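Local coordinates for protein sulfur oxygenase/reductase (Halothiobacillus neapolitanus, PDB 6QPA) that probably oxidises and disproportionates elemental sulfur with oxygen at a mononuclear non-haem iron site inside a 24-subunit assembly, at residues K14-P19 / M109-P114; F45-Q50 / S300-Q305; P127-M132 / L307-L312. One frame throughout, in Å; residues are numbered along the deposited sequence.

Contact 1: residues K14-P19 / M109-P114; sequences KIANKP and MVIEGP
E112 CG stands anti to the backbone N (chi1 -163°) and the chain runs on extended, which lays the side chain beside that of K14, whose own CG stands anti to its carbonyl carbon (chi1 -68°). The motif is a classic beta bulge between antiparallel strands 7-15 and 110-125 of the barrel-like sheet: I111 and E112 together face K14. The carbonyl of K14 takes both N-H groups, I111 N to K14 O at 2.8 Å in the carbonyl plane and E112 N to K14 O at 3.2 Å from a tilted approach. K14 N returns a nearly straight bond to E112 O (2.9 Å), and A16 N to M109 O (2.9 Å) closes the other end. On the face of E112 and K14, CB meets CB, and E112 OE1 rests on methylene CD of K14 while the ammonium NZ stays 5.4 Å from E112 OE1, so any attraction between the charges acts at a distance. On the face of I15, its side chain lies beside that of M109 and both meet M25 of helix 19-27. I111 bonds through its carbonyl to Y295 of a second subunit, and its methyl CD1 ends 4.0 Å from A16 CB.

Contact 2: residues F45-Q50 / S300-Q305; sequences FEQLLQ and SPMMEQ
F45 and Q305 begin a ladder of backbone bonds that joins antiparallel strands 42-53 and 290-305, neighbours in the chain's curled sheet, consistent with the dimeric alpha/beta barrel clan. F45 N to Q305 O and Q305 N to F45 O close one end; L49 N to S300 O (3.0 Å) and S300 N to L49 O (2.8 Å) close the other. Between them Q47 N reaches M303 O and M302 N reaches Q47 O (2.7 Å), across the corner that the second strand turns at M303.

Among the apolar and aromatic contacts, chi1 of 72° puts F45 CG between the backbone N and the carbonyl carbon; one ring face then meets Q305 N, over its centre, while M303 CB comes to the ring edge in plane. Q305 CB touches F45 CE2 at 3.5 Å. On the other face of the sheet, L48 CD2 packs on P301 CB at 3.9 Å.

The polar side-chain atoms lie on both faces. On that of F45, Q47 and M303 run side by side, and the amide oxygen Q47 OE1 meets methyl CE of M303 at 3.3 Å. On that of L48, E46 and E304 turn their carboxylate planes 53° apart, with E46 OE1 2.6 Å from E304 OE2. E304 OE2 also forms a salt bridge with R158, and E304 OE1 accepts from S156 N; Q305 NE2 bonds to D275 of a third subunit. At so short a separation one of the two buried acids is probably protonated, while R158 would offset whatever negative charge remains.

Contact 3: residues P127-M132 / L307-L312; sequences PQIMSM and LWRKHL
The C-terminal tail that follows strand 290-305 turns through helical backbone angles at 307-310 and meets the short strand 129-130 and the loop leading into it. R309 and P127 make the one hydrogen bond between them: R309 NH1 donates to P127 O at 2.7 Å, nearly straight at 161°. The oxygen lies in the guanidinium plane, at its edge. The R309 chain, extended from CG to NE, carries the group alongside P127, and its NH1 also passes 4.1 Å from ring atom CD of P127.

I129 covers one face of the same guanidinium. Its methyl CG2 lies 3.6 Å over the plane, nearer its rim than its centre, and comes 3.7 Å from R309 NE, the I129 side chain running roughly perpendicular to that of R309. NH1 is thus taken by a carbonyl while an aliphatic methyl packs over the flat face. R309 NH2 forms a salt bridge with E258, giving the guanidinium a second partner, of opposite charge.

Further out, Q128 and K310 cross at about a right angle. The amide of Q128 lies against the methylenes of K310, with Q128 NE2 3.2 Å from K310 CG and Q128 OE1 3.4 Å from K310 CE. The ammonium of K310 continues to N189 of a third subunit. The C-terminal turn thus packs on strand 129-130 and the loop before it, next to the third subunit, and a buried arginine ties that turn both to a main-chain carbonyl and to strand 251-259 of the antiparallel sheet.

How the contacts relate
Contacts 1 and 2 belong to one antiparallel sheet, in which strand 74-82 lies between strands 7-15 and 42-53; their centres are about 16 Å apart, and K14 NZ comes within 4.3 Å of Q50 OE1. Contact 3 adjoins contact 2, centres about 14 Å apart: E304 CB packs on I129 CD1 at 3.9 Å, and E46 OE2 forms a long, weak ion pair with R309 NE. Contacts 1 and 3 do not touch and fall on opposite sides of the chain's centre, about 29 Å between their centres. The iron, held by H88, H92 and E116, is about 10 Å from the F45 side chain. The side chain of V110 is about 13 Å from the bound iron. Contacts 2 and 3 both meet the third subunit.

Contact 1: residues K14-P19 / M109-P114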
ATOM      1  N   LYS A  14      26.515  40.595  -1.585  1.00 30.58           N
ATOM      2  CA  LYS A  14      25.744  39.537  -0.939  1.00 28.35           C
ATOM      3  C   LYS A  14      24.835  38.925  -1.990  1.00 35.08           C
ATOM      4  O   LYS A  14      24.096  39.643  -2.671  1.00 37.11           O
ATOM      5  CB  LYS A  14      24.968  40.052   0.269  1.00 38.48           C
ATOM      6  CG  LYS A  14      25.888  40.463   1.423  1.00 46.17           C
ATOM      7  CD  LYS A  14      25.103  40.935   2.625  1.00 62.95           C
ATOM      8  CE  LYS A  14      26.020  41.214   3.809  1.00 73.39           C
ATOM      9  NZ  LYS A  14      26.745  39.964   4.234  1.00 84.09           N
ATOM     10  N   ILE A  15      24.936  37.610  -2.161  1.00 30.32           N
ATOM     11  CA  ILE A  15      24.285  36.933  -3.261  1.00 30.92           C
ATOM     12  C   ILE A  15      23.349  35.865  -2.716  1.00 35.04           C
ATOM     13  O   ILE A  15      23.508  35.360  -1.595  1.00 35.27           O
ATOM     14  CB  ILE A  15      25.310  36.326  -4.238  1.00 40.07           C
ATOM     15  CG1 ILE A  15      26.052  35.163  -3.575  1.00 35.32           C
ATOM     16  CG2 ILE A  15      26.319  37.417  -4.673  1.00 28.84           C
ATOM     17  CD1 ILE A  15      27.046  34.517  -4.454  1.00 36.47           C
ATOM     18  N   ALA A  16      22.375  35.508  -3.551  1.00 28.09           N
ATOM     19  CA  ALA A  16      21.384  34.510  -3.185  1.00 29.18           C
ATOM     20  C   ALA A  16      22.036  33.145  -3.033  1.00 34.00           C
ATOM     21  O   ALA A  16      22.862  32.738  -3.846  1.00 35.13           O
ATOM     22  CB  ALA A  16      20.264  34.455  -4.232  1.00 31.18           C
ATOM     23  N   ASN A  17      21.665  32.441  -1.971  1.00 30.79           N
ATOM     24  CA  ASN A  17      22.210  31.122  -1.679  1.00 39.64           C
ATOM     25  C   ASN A  17      21.268  30.081  -2.278  1.00 38.13           C
ATOM     26  O   ASN A  17      20.364  29.561  -1.629  1.00 43.92           O
ATOM     27  CB  ASN A  17      22.382  30.949  -0.175  1.00 39.64           C
ATOM     28  CG  ASN A  17      23.000  29.626   0.190  1.00 47.12           C
ATOM     29  OD1 ASN A  17      23.310  28.817  -0.681  1.00 43.15           O
ATOM     30  ND2 ASN A  17      23.206  29.404   1.483  1.00 43.27           N
ATOM     31  N   LYS A  18      21.470  29.805  -3.559  1.00 41.30           N
ATOM     32  CA  LYS A  18      20.668  28.825  -4.277  1.00 49.43           C
ATOM     33  C   LYS A  18      21.486  28.310  -5.449  1.00 47.78           C
ATOM     34  O   LYS A  18      22.446  28.965  -5.873  1.00 43.48           O
ATOM     35  CB  LYS A  18      19.312  29.412  -4.711  1.00 55.79           C
ATOM     36  CG  LYS A  18      19.321  30.639  -5.608  1.00 63.14           C
ATOM     37  CD  LYS A  18      17.876  31.149  -5.776  1.00 73.48           C
ATOM     38  CE  LYS A  18      17.750  32.296  -6.783  1.00 85.21           C
ATOM     39  NZ  LYS A  18      17.956  31.889  -8.214  1.00 93.07           N
ATOM     40  N   PRO A  19      21.157  27.120  -5.970  1.00 55.41           N
ATOM     41  CA  PRO A  19      22.005  26.510  -7.018  1.00 57.44           C
ATOM     42  C   PRO A  19      22.299  27.405  -8.220  1.00 61.94           C
ATOM     43  O   PRO A  19      23.412  27.345  -8.762  1.00 54.28           O
ATOM     44  CB  PRO A  19      21.202  25.263  -7.414  1.00 55.37           C
ATOM     45  CG  PRO A  19      20.473  24.893  -6.166  1.00 51.38           C
ATOM     46  CD  PRO A  19      20.105  26.198  -5.508  1.00 55.35           C
ATOM     47  N   MET A 109      21.616  37.455  -9.342  1.00 42.91           N
ATOM     48  CA  MET A 109      21.785  36.769  -8.075  1.00 39.72           C
ATOM     49  C   MET A 109      22.201  37.718  -6.954  1.00 34.81           C
ATOM     50  O   MET A 109      22.413  37.261  -5.829  1.00 34.20           O
ATOM     51  CB  MET A 109      22.818  35.644  -8.209  1.00 41.82           C
ATOM     52  CG  MET A 109      24.256  36.152  -8.248  1.00 45.49           C
ATOM     53  SD  MET A 109      25.424  34.796  -8.376  1.00 52.84           S
ATOM     54  CE  MET A 109      27.016  35.620  -8.406  1.00 45.61           C
ATOM     55  N   VAL A 110      22.332  39.019  -7.230  1.00 35.60           N
ATOM     56  CA  VAL A 110      22.822  39.993  -6.255  1.00 32.28           C
ATOM     57  C   VAL A 110      21.650  40.528  -5.435  1.00 32.10           C
ATOM     58  O   VAL A 110      20.625  40.953  -5.981  1.00 34.45           O
ATOM     59  CB  VAL A 110      23.591  41.134  -6.952  1.00 39.59           C
ATOM     60  CG1 VAL A 110      23.889  42.269  -5.985  1.00 31.80           C
ATOM     61  CG2 VAL A 110      24.895  40.602  -7.538  1.00 38.37           C
ATOM     62  N   ILE A 111      21.803  40.483  -4.119  1.00 28.92           N
ATOM     63  CA  ILE A 111      20.840  41.045  -3.196  1.00 34.90           C
ATOM     64  C   ILE A 111      21.349  42.342  -2.581  1.00 35.04           C
ATOM     65  O   ILE A 111      20.544  43.219  -2.256  1.00 35.71           O
ATOM     66  CB  ILE A 111      20.488  40.003  -2.105  1.00 37.49           C
ATOM     67  CG1 ILE A 111      19.633  38.881  -2.718  1.00 35.16           C
ATOM     68  CG2 ILE A 111      19.808  40.630  -0.868  1.00 28.41           C
ATOM     69  CD1 ILE A 111      19.536  37.652  -1.874  1.00 28.06           C
ATOM     70  N   GLU A 112      22.661  42.499  -2.445  1.00 33.91           N
ATOM     71  CA  GLU A 112      23.263  43.698  -1.886  1.00 42.20           C
ATOM     72  C   GLU A 112      24.643  43.860  -2.514  1.00 42.79           C
ATOM     73  O   GLU A 112      25.314  42.871  -2.828  1.00 34.67           O
ATOM     74  CB  GLU A 112      23.335  43.583  -0.358  1.00 45.19           C
ATOM     75  CG  GLU A 112      23.547  44.861   0.408  1.00 65.18           C
ATOM     76  CD  GLU A 112      23.421  44.639   1.909  1.00 75.45           C
ATOM     77  OE1 GLU A 112      23.132  43.489   2.337  1.00 68.61           O
ATOM     78  OE2 GLU A 112      23.624  45.621   2.657  1.00 83.91           O
ATOM     79  N   GLY A 113      25.056  45.110  -2.721  1.00 40.68           N
ATOM     80  CA  GLY A 113      26.323  45.378  -3.370  1.00 35.72           C
ATOM     81  C   GLY A 113      26.185  45.534  -4.876  1.00 38.57           C
ATOM     82  O   GLY A 113      25.074  45.594  -5.403  1.00 45.42           O
ATOM     83  N   PRO A 114      27.317  45.583  -5.612  1.00 35.66           N
ATOM     84  CA  PRO A 114      28.683  45.479  -5.086  1.00 32.97           C
ATOM     85  C   PRO A 114      29.140  46.792  -4.458  1.00 38.65           C
ATOM     86  O   PRO A 114      28.622  47.851  -4.805  1.00 38.86           O
ATOM     87  CB  PRO A 114      29.515  45.158  -6.328  1.00 29.48           C
ATOM     88  CG  PRO A 114      28.836  45.934  -7.390  1.00 34.37           C
ATOM     89  CD  PRO A 114      27.332  45.834  -7.064  1.00 32.19           C
TER

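Contact 2: residues F45-Q50 / S300-Q305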
ATOM      1  N   PHE A  45      44.252  37.417  -7.295  1.00 32.02           N
ATOM      2  CA  PHE A  45      42.895  37.554  -6.791  1.00 32.14           C
ATOM      3  C   PHE A  45      42.573  36.446  -5.794  1.00 36.74           C
ATOM      4  O   PHE A  45      43.261  35.422  -5.717  1.00 32.43           O
ATOM      5  CB  PHE A  45      41.869  37.586  -7.941  1.00 36.42           C
ATOM      6  CG  PHE A  45      41.663  36.270  -8.627  1.00 34.92           C
ATOM      7  CD1 PHE A  45      40.746  35.340  -8.133  1.00 47.17           C
ATOM      8  CD2 PHE A  45      42.366  35.962  -9.785  1.00 38.63           C
ATOM      9  CE1 PHE A  45      40.548  34.104  -8.770  1.00 48.43           C
ATOM     10  CE2 PHE A  45      42.166  34.723 -10.449  1.00 44.02           C
ATOM     11  CZ  PHE A  45      41.262  33.797  -9.932  1.00 46.85           C
ATOM     12  N   GLU A  46      41.514  36.687  -5.015  1.00 32.54           N
ATOM     13  CA  GLU A  46      40.957  35.728  -4.063  1.00 37.21           C
ATOM     14  C   GLU A  46      39.450  35.790  -4.205  1.00 33.99           C
ATOM     15  O   GLU A  46      38.873  36.867  -4.060  1.00 35.13           O
ATOM     16  CB  GLU A  46      41.340  36.060  -2.613  1.00 33.57           C
ATOM     17  CG  GLU A  46      42.808  36.232  -2.360  1.00 37.27           C
ATOM     18  CD  GLU A  46      43.507  34.910  -2.142  1.00 45.08           C
ATOM     19  OE1 GLU A  46      42.805  33.893  -2.058  1.00 45.38           O
ATOM     20  OE2 GLU A  46      44.752  34.887  -2.062  1.00 47.56           O
ATOM     21  N   GLN A  47      38.817  34.671  -4.531  1.00 32.84           N
ATOM     22  CA  GLN A  47      37.363  34.593  -4.553  1.00 32.89           C
ATOM     23  C   GLN A  47      36.909  33.911  -3.263  1.00 35.27           C
ATOM     24  O   GLN A  47      37.167  32.718  -3.048  1.00 33.29           O
ATOM     25  CB  GLN A  47      36.852  33.862  -5.795  1.00 38.33           C
ATOM     26  CG  GLN A  47      35.329  33.992  -5.979  1.00 54.80           C
ATOM     27  CD  GLN A  47      34.783  33.171  -7.139  1.00 70.79           C
ATOM     28  OE1 GLN A  47      35.076  31.981  -7.266  1.00 71.92           O
ATOM     29  NE2 GLN A  47      33.973  33.805  -7.985  1.00 80.09           N
ATOM     30  N   LEU A  48      36.266  34.677  -2.386  1.00 26.54           N
ATOM     31  CA  LEU A  48      35.891  34.197  -1.064  1.00 28.44           C
ATOM     32  C   LEU A  48      34.374  34.109  -0.973  1.00 36.68           C
ATOM     33  O   LEU A  48      33.676  35.093  -1.233  1.00 31.14           O
ATOM     34  CB  LEU A  48      36.433  35.131   0.010  1.00 22.96           C
ATOM     35  CG  LEU A  48      37.932  35.418   0.028  1.00 39.83           C
ATOM     36  CD1 LEU A  48      38.258  36.427   1.133  1.00 37.35           C
ATOM     37  CD2 LEU A  48      38.707  34.129   0.271  1.00 33.75           C
ATOM     38  N   LEU A  49      33.867  32.937  -0.607  1.00 32.29           N
ATOM     39  CA  LEU A  49      32.442  32.725  -0.398  1.00 24.20           C
ATOM     40  C   LEU A  49      32.182  32.540   1.092  1.00 26.20           C
ATOM     41  O   LEU A  49      32.834  31.719   1.740  1.00 29.32           O
ATOM     42  CB  LEU A  49      31.942  31.507  -1.193  1.00 30.86           C
ATOM     43  CG  LEU A  49      30.426  31.304  -1.119  1.00 38.63           C
ATOM     44  CD1 LEU A  49      29.717  32.509  -1.741  1.00 41.57           C
ATOM     45  CD2 LEU A  49      30.002  30.006  -1.818  1.00 39.28           C
ATOM     46  N   GLN A  50      31.247  33.303   1.648  1.00 31.76           N
ATOM     47  CA  GLN A  50      31.007  33.195   3.087  1.00 29.48           C
ATOM     48  C   GLN A  50      30.390  31.846   3.439  1.00 31.59           C
ATOM     49  O   GLN A  50      29.502  31.354   2.739  1.00 25.64           O
ATOM     50  CB  GLN A  50      30.101  34.317   3.583  1.00 25.40           C
ATOM     51  CG  GLN A  50      29.836  34.238   5.072  1.00 26.91           C
ATOM     52  CD  GLN A  50      28.952  35.373   5.537  1.00 36.02           C
ATOM     53  OE1 GLN A  50      28.306  36.040   4.733  1.00 29.73           O
ATOM     54  NE2 GLN A  50      28.920  35.596   6.830  1.00 25.52           N
ATOM     55  N   SER A 300      35.257  30.486   2.566  1.00 27.59           N
ATOM     56  CA  SER A 300      36.053  29.509   1.867  1.00 27.90           C
ATOM     57  C   SER A 300      36.629  30.141   0.612  1.00 32.42           C
ATOM     58  O   SER A 300      35.890  30.791  -0.134  1.00 34.71           O
ATOM     59  CB  SER A 300      35.214  28.293   1.493  1.00 34.98           C
ATOM     60  OG  SER A 300      36.014  27.441   0.710  1.00 46.37           O
ATOM     61  N   PRO A 301      37.928  30.041   0.372  1.00 32.68           N
ATOM     62  CA  PRO A 301      38.470  30.542  -0.897  1.00 35.65           C
ATOM     63  C   PRO A 301      38.110  29.594  -2.036  1.00 41.60           C
ATOM     64  O   PRO A 301      38.579  28.455  -2.081  1.00 38.78           O
ATOM     65  CB  PRO A 301      39.985  30.590  -0.639  1.00 36.36           C
ATOM     66  CG  PRO A 301      40.220  29.539   0.397  1.00 42.70           C
ATOM     67  CD  PRO A 301      38.978  29.517   1.263  1.00 33.77           C
ATOM     68  N   MET A 302      37.228  30.033  -2.933  1.00 42.15           N
ATOM     69  CA  MET A 302      36.785  29.168  -4.016  1.00 44.54           C
ATOM     70  C   MET A 302      37.863  29.031  -5.080  1.00 46.65           C
ATOM     71  O   MET A 302      38.174  27.924  -5.529  1.00 48.19           O
ATOM     72  CB  MET A 302      35.504  29.719  -4.642  1.00 42.14           C
ATOM     73  CG  MET A 302      34.250  29.603  -3.817  1.00 53.09           C
ATOM     74  SD  MET A 302      34.243  28.147  -2.710  0.53 52.14           S
ATOM     75  CE  MET A 302      33.604  26.866  -3.801  0.53 42.79           C
ATOM     76  N   MET A 303      38.409  30.156  -5.531  1.00 41.27           N
ATOM     77  CA  MET A 303      39.414  30.196  -6.582  1.00 42.54           C
ATOM     78  C   MET A 303      40.461  31.177  -6.113  1.00 37.20           C
ATOM     79  O   MET A 303      40.129  32.150  -5.437  1.00 34.30           O
ATOM     80  CB  MET A 303      38.848  30.657  -7.939  1.00 47.44           C
ATOM     81  CG  MET A 303      37.675  29.836  -8.452  1.00 73.96           C
ATOM     82  SD  MET A 303      37.247  30.219 -10.167  1.00 97.31           S
ATOM     83  CE  MET A 303      35.455  30.352 -10.053  1.00 98.94           C
ATOM     84  N   GLU A 304      41.719  30.897  -6.417  1.00 32.09           N
ATOM     85  CA  GLU A 304      42.791  31.799  -6.030  1.00 35.83           C
ATOM     86  C   GLU A 304      43.819  31.834  -7.136  1.00 33.51           C
ATOM     87  O   GLU A 304      44.125  30.799  -7.738  1.00 33.17           O
ATOM     88  CB  GLU A 304      43.491  31.355  -4.751  1.00 34.16           C
ATOM     89  CG  GLU A 304      42.579  31.035  -3.605  1.00 41.33           C
ATOM     90  CD  GLU A 304      43.372  30.634  -2.381  1.00 35.64           C
ATOM     91  OE1 GLU A 304      43.513  29.411  -2.156  1.00 28.95           O
ATOM     92  OE2 GLU A 304      43.871  31.543  -1.675  1.00 31.60           O
ATOM     93  N   GLN A 305      44.328  33.023  -7.423  1.00 34.52           N
ATOM     94  CA  GLN A 305      45.583  33.145  -8.162  1.00 40.19           C
ATOM     95  C   GLN A 305      46.484  33.906  -7.197  1.00 37.06           C
ATOM     96  O   GLN A 305      46.351  35.126  -7.011  1.00 33.17           O
ATOM     97  CB  GLN A 305      45.391  33.762  -9.562  1.00 42.88           C
ATOM     98  CG  GLN A 305      46.053  35.084  -9.898  1.00 63.58           C
ATOM     99  CD  GLN A 305      47.557  35.034 -10.087  1.00 55.61           C
ATOM    100  OE1 GLN A 305      48.296  34.418  -9.311  1.00 48.23           O
ATOM    101  NE2 GLN A 305      48.023  35.736 -11.112  1.00 54.46           N
TER

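Contact 3: residues P127-M132 / L307-L312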
ATOM      1  N   PRO A 127      51.770  33.248   4.024  1.00 32.77           N
ATOM      2  CA  PRO A 127      52.585  32.335   3.215  1.00 33.02           C
ATOM      3  C   PRO A 127      52.050  32.195   1.793  1.00 31.67           C
ATOM      4  O   PRO A 127      50.884  32.482   1.504  1.00 34.13           O
ATOM      5  CB  PRO A 127      52.464  30.993   3.951  1.00 31.18           C
ATOM      6  CG  PRO A 127      51.196  31.083   4.748  1.00 32.23           C
ATOM      7  CD  PRO A 127      50.787  32.549   4.869  1.00 30.51           C
ATOM      8  N   GLN A 128      52.926  31.707   0.911  1.00 32.83           N
ATOM      9  CA  GLN A 128      52.519  31.302  -0.437  1.00 43.28           C
ATOM     10  C   GLN A 128      51.554  30.121  -0.379  1.00 41.29           C
ATOM     11  O   GLN A 128      51.666  29.235   0.475  1.00 34.74           O
ATOM     12  CB  GLN A 128      53.748  30.928  -1.284  1.00 48.54           C
ATOM     13  CG  GLN A 128      54.713  32.093  -1.528  1.00 75.26           C
ATOM     14  CD  GLN A 128      55.963  31.695  -2.327  1.00 86.05           C
ATOM     15  OE1 GLN A 128      56.116  30.544  -2.739  1.00 91.72           O
ATOM     16  NE2 GLN A 128      56.888  32.640  -2.483  1.00 85.47           N
ATOM     17  N   ILE A 129      50.604  30.088  -1.307  1.00 27.01           N
ATOM     18  CA  ILE A 129      49.699  28.944  -1.302  1.00 32.00           C
ATOM     19  C   ILE A 129      50.353  27.778  -2.039  1.00 34.46           C
ATOM     20  O   ILE A 129      51.243  27.950  -2.875  1.00 27.56           O
ATOM     21  CB  ILE A 129      48.312  29.285  -1.883  1.00 37.95           C
ATOM     22  CG1 ILE A 129      48.398  29.700  -3.339  1.00 33.38           C
ATOM     23  CG2 ILE A 129      47.640  30.389  -1.040  1.00 36.58           C
ATOM     24  CD1 ILE A 129      47.011  29.883  -3.949  1.00 36.12           C
ATOM     25  N   MET A 130      49.961  26.564  -1.674  1.00 30.35           N
ATOM     26  CA  MET A 130      50.563  25.366  -2.249  1.00 32.58           C
ATOM     27  C   MET A 130      49.589  24.218  -2.074  1.00 32.57           C
ATOM     28  O   MET A 130      48.486  24.382  -1.546  1.00 33.56           O
ATOM     29  CB  MET A 130      51.907  25.034  -1.596  1.00 25.26           C
ATOM     30  CG  MET A 130      51.780  24.789  -0.086  1.00 31.41           C
ATOM     31  SD  MET A 130      53.355  24.420   0.740  1.00 36.85           S
ATOM     32  CE  MET A 130      54.054  26.053   0.904  1.00 46.26           C
ATOM     33  N   SER A 131      50.003  23.049  -2.522  1.00 27.29           N
ATOM     34  CA  SER A 131      49.210  21.860  -2.291  1.00 30.36           C
ATOM     35  C   SER A 131      50.050  20.837  -1.534  1.00 25.79           C
ATOM     36  O   SER A 131      51.261  21.015  -1.348  1.00 26.34           O
ATOM     37  CB  SER A 131      48.678  21.300  -3.611  1.00 30.36           C
ATOM     38  OG  SER A 131      49.718  20.623  -4.280  1.00 34.95           O
ATOM     39  N   MET A 132      49.375  19.771  -1.088  1.00 29.66           N
ATOM     40  CA  MET A 132      50.024  18.698  -0.328  1.00 32.76           C
ATOM     41  C   MET A 132      51.227  18.117  -1.069  1.00 28.34           C
ATOM     42  O   MET A 132      52.277  17.861  -0.467  1.00 26.09           O
ATOM     43  CB  MET A 132      49.022  17.577  -0.025  1.00 38.58           C
ATOM     44  CG  MET A 132      47.932  17.892   0.990  1.00 53.02           C
ATOM     45  SD  MET A 132      48.543  18.015   2.692  1.00 79.99           S
ATOM     46  CE  MET A 132      47.033  17.781   3.642  1.00 82.45           C
ATOM     47  N   LEU A 307      49.840  34.479  -6.783  1.00 32.51           N
ATOM     48  CA  LEU A 307      51.214  34.944  -6.967  1.00 47.31           C
ATOM     49  C   LEU A 307      51.472  36.312  -6.342  1.00 44.48           C
ATOM     50  O   LEU A 307      52.624  36.641  -6.048  1.00 37.77           O
ATOM     51  CB  LEU A 307      51.605  34.932  -8.439  1.00 50.57           C
ATOM     52  CG  LEU A 307      52.071  33.499  -8.753  1.00 56.06           C
ATOM     53  CD1 LEU A 307      51.002  32.660  -9.484  1.00 52.20           C
ATOM     54  CD2 LEU A 307      53.446  33.455  -9.427  1.00 51.63           C
ATOM     55  N   TRP A 308      50.434  37.110  -6.117  1.00 37.23           N
ATOM     56  CA  TRP A 308      50.623  38.370  -5.415  1.00 37.76           C
ATOM     57  C   TRP A 308      51.225  38.171  -4.024  1.00 43.31           C
ATOM     58  O   TRP A 308      51.913  39.058  -3.512  1.00 44.55           O
ATOM     59  CB  TRP A 308      49.286  39.080  -5.318  1.00 37.18           C
ATOM     60  CG  TRP A 308      48.283  38.347  -4.484  1.00 37.74           C
ATOM     61  CD1 TRP A 308      47.446  37.350  -4.886  1.00 39.35           C
ATOM     62  CD2 TRP A 308      48.015  38.565  -3.093  1.00 31.69           C
ATOM     63  NE1 TRP A 308      46.664  36.938  -3.827  1.00 35.88           N
ATOM     64  CE2 TRP A 308      46.990  37.680  -2.722  1.00 30.80           C
ATOM     65  CE3 TRP A 308      48.528  39.445  -2.136  1.00 38.86           C
ATOM     66  CZ2 TRP A 308      46.483  37.632  -1.427  1.00 40.17           C
ATOM     67  CZ3 TRP A 308      48.025  39.399  -0.857  1.00 30.77           C
ATOM     68  CH2 TRP A 308      47.007  38.508  -0.512  1.00 33.43           C
ATOM     69  N   ARG A 309      50.959  37.030  -3.383  1.00 34.51           N
ATOM     70  CA  ARG A 309      51.514  36.802  -2.055  1.00 39.59           C
ATOM     71  C   ARG A 309      53.027  36.737  -2.080  1.00 49.34           C
ATOM     72  O   ARG A 309      53.673  37.106  -1.095  1.00 46.06           O
ATOM     73  CB  ARG A 309      50.992  35.508  -1.463  1.00 34.64           C
ATOM     74  CG  ARG A 309      49.513  35.410  -1.361  1.00 42.20           C
ATOM     75  CD  ARG A 309      49.137  33.973  -0.961  1.00 46.21           C
ATOM     76  NE  ARG A 309      47.799  34.041  -0.447  1.00 48.91           N
ATOM     77  CZ  ARG A 309      47.410  33.674   0.761  1.00 41.73           C
ATOM     78  NH1 ARG A 309      48.245  33.107   1.643  1.00 36.10           N
ATOM     79  NH2 ARG A 309      46.139  33.870   1.062  1.00 43.94           N
ATOM     80  N   LYS A 310      53.603  36.282  -3.198  1.00 55.04           N
ATOM     81  CA  LYS A 310      55.038  36.048  -3.275  1.00 61.21           C
ATOM     82  C   LYS A 310      55.839  37.329  -3.099  1.00 64.11           C
ATOM     83  O   LYS A 310      56.998  37.264  -2.677  1.00 76.51           O
ATOM     84  CB  LYS A 310      55.405  35.378  -4.607  1.00 64.44           C
ATOM     85  CG  LYS A 310      54.957  33.920  -4.742  1.00 74.22           C
ATOM     86  CD  LYS A 310      55.838  33.096  -5.713  1.00 76.69           C
ATOM     87  CE  LYS A 310      55.328  31.634  -5.854  1.00 76.71           C
ATOM     88  NZ  LYS A 310      56.312  30.656  -6.451  1.00 66.14           N
ATOM     89  N   HIS A 311      55.257  38.488  -3.390  1.00 64.15           N
ATOM     90  CA  HIS A 311      55.933  39.765  -3.178  1.00 78.39           C
ATOM     91  C   HIS A 311      55.094  40.621  -2.227  1.00 83.50           C
ATOM     92  O   HIS A 311      54.408  41.560  -2.636  1.00 89.86           O
ATOM     93  CB  HIS A 311      56.224  40.485  -4.507  1.00 93.62           C
ATOM     94  CG  HIS A 311      55.179  40.287  -5.560  1.00106.38           C
ATOM     95  ND1 HIS A 311      54.027  41.044  -5.618  1.00108.15           N
ATOM     96  CD2 HIS A 311      55.127  39.439  -6.615  1.00107.84           C
ATOM     97  CE1 HIS A 311      53.303  40.659  -6.654  1.00109.09           C
ATOM     98  NE2 HIS A 311      53.948  39.688  -7.277  1.00108.11           N
ATOM     99  N   LEU A 312      55.164  40.282  -0.946  1.00 76.93           N
ATOM    100  CA  LEU A 312      54.673  41.100   0.149  1.00 73.08           C
ATOM    101  C   LEU A 312      55.866  41.529   1.009  1.00 78.74           C
ATOM    102  O   LEU A 312      57.025  41.367   0.618  1.00 76.39           O
ATOM    103  CB  LEU A 312      53.630  40.339   0.973  1.00 61.01           C
ATOM    104  CG  LEU A 312      52.235  40.225   0.373  1.00 55.93           C
ATOM    105  CD1 LEU A 312      51.386  39.289   1.188  1.00 42.83           C
ATOM    106  CD2 LEU A 312      51.599  41.603   0.303  1.00 59.26           C
TER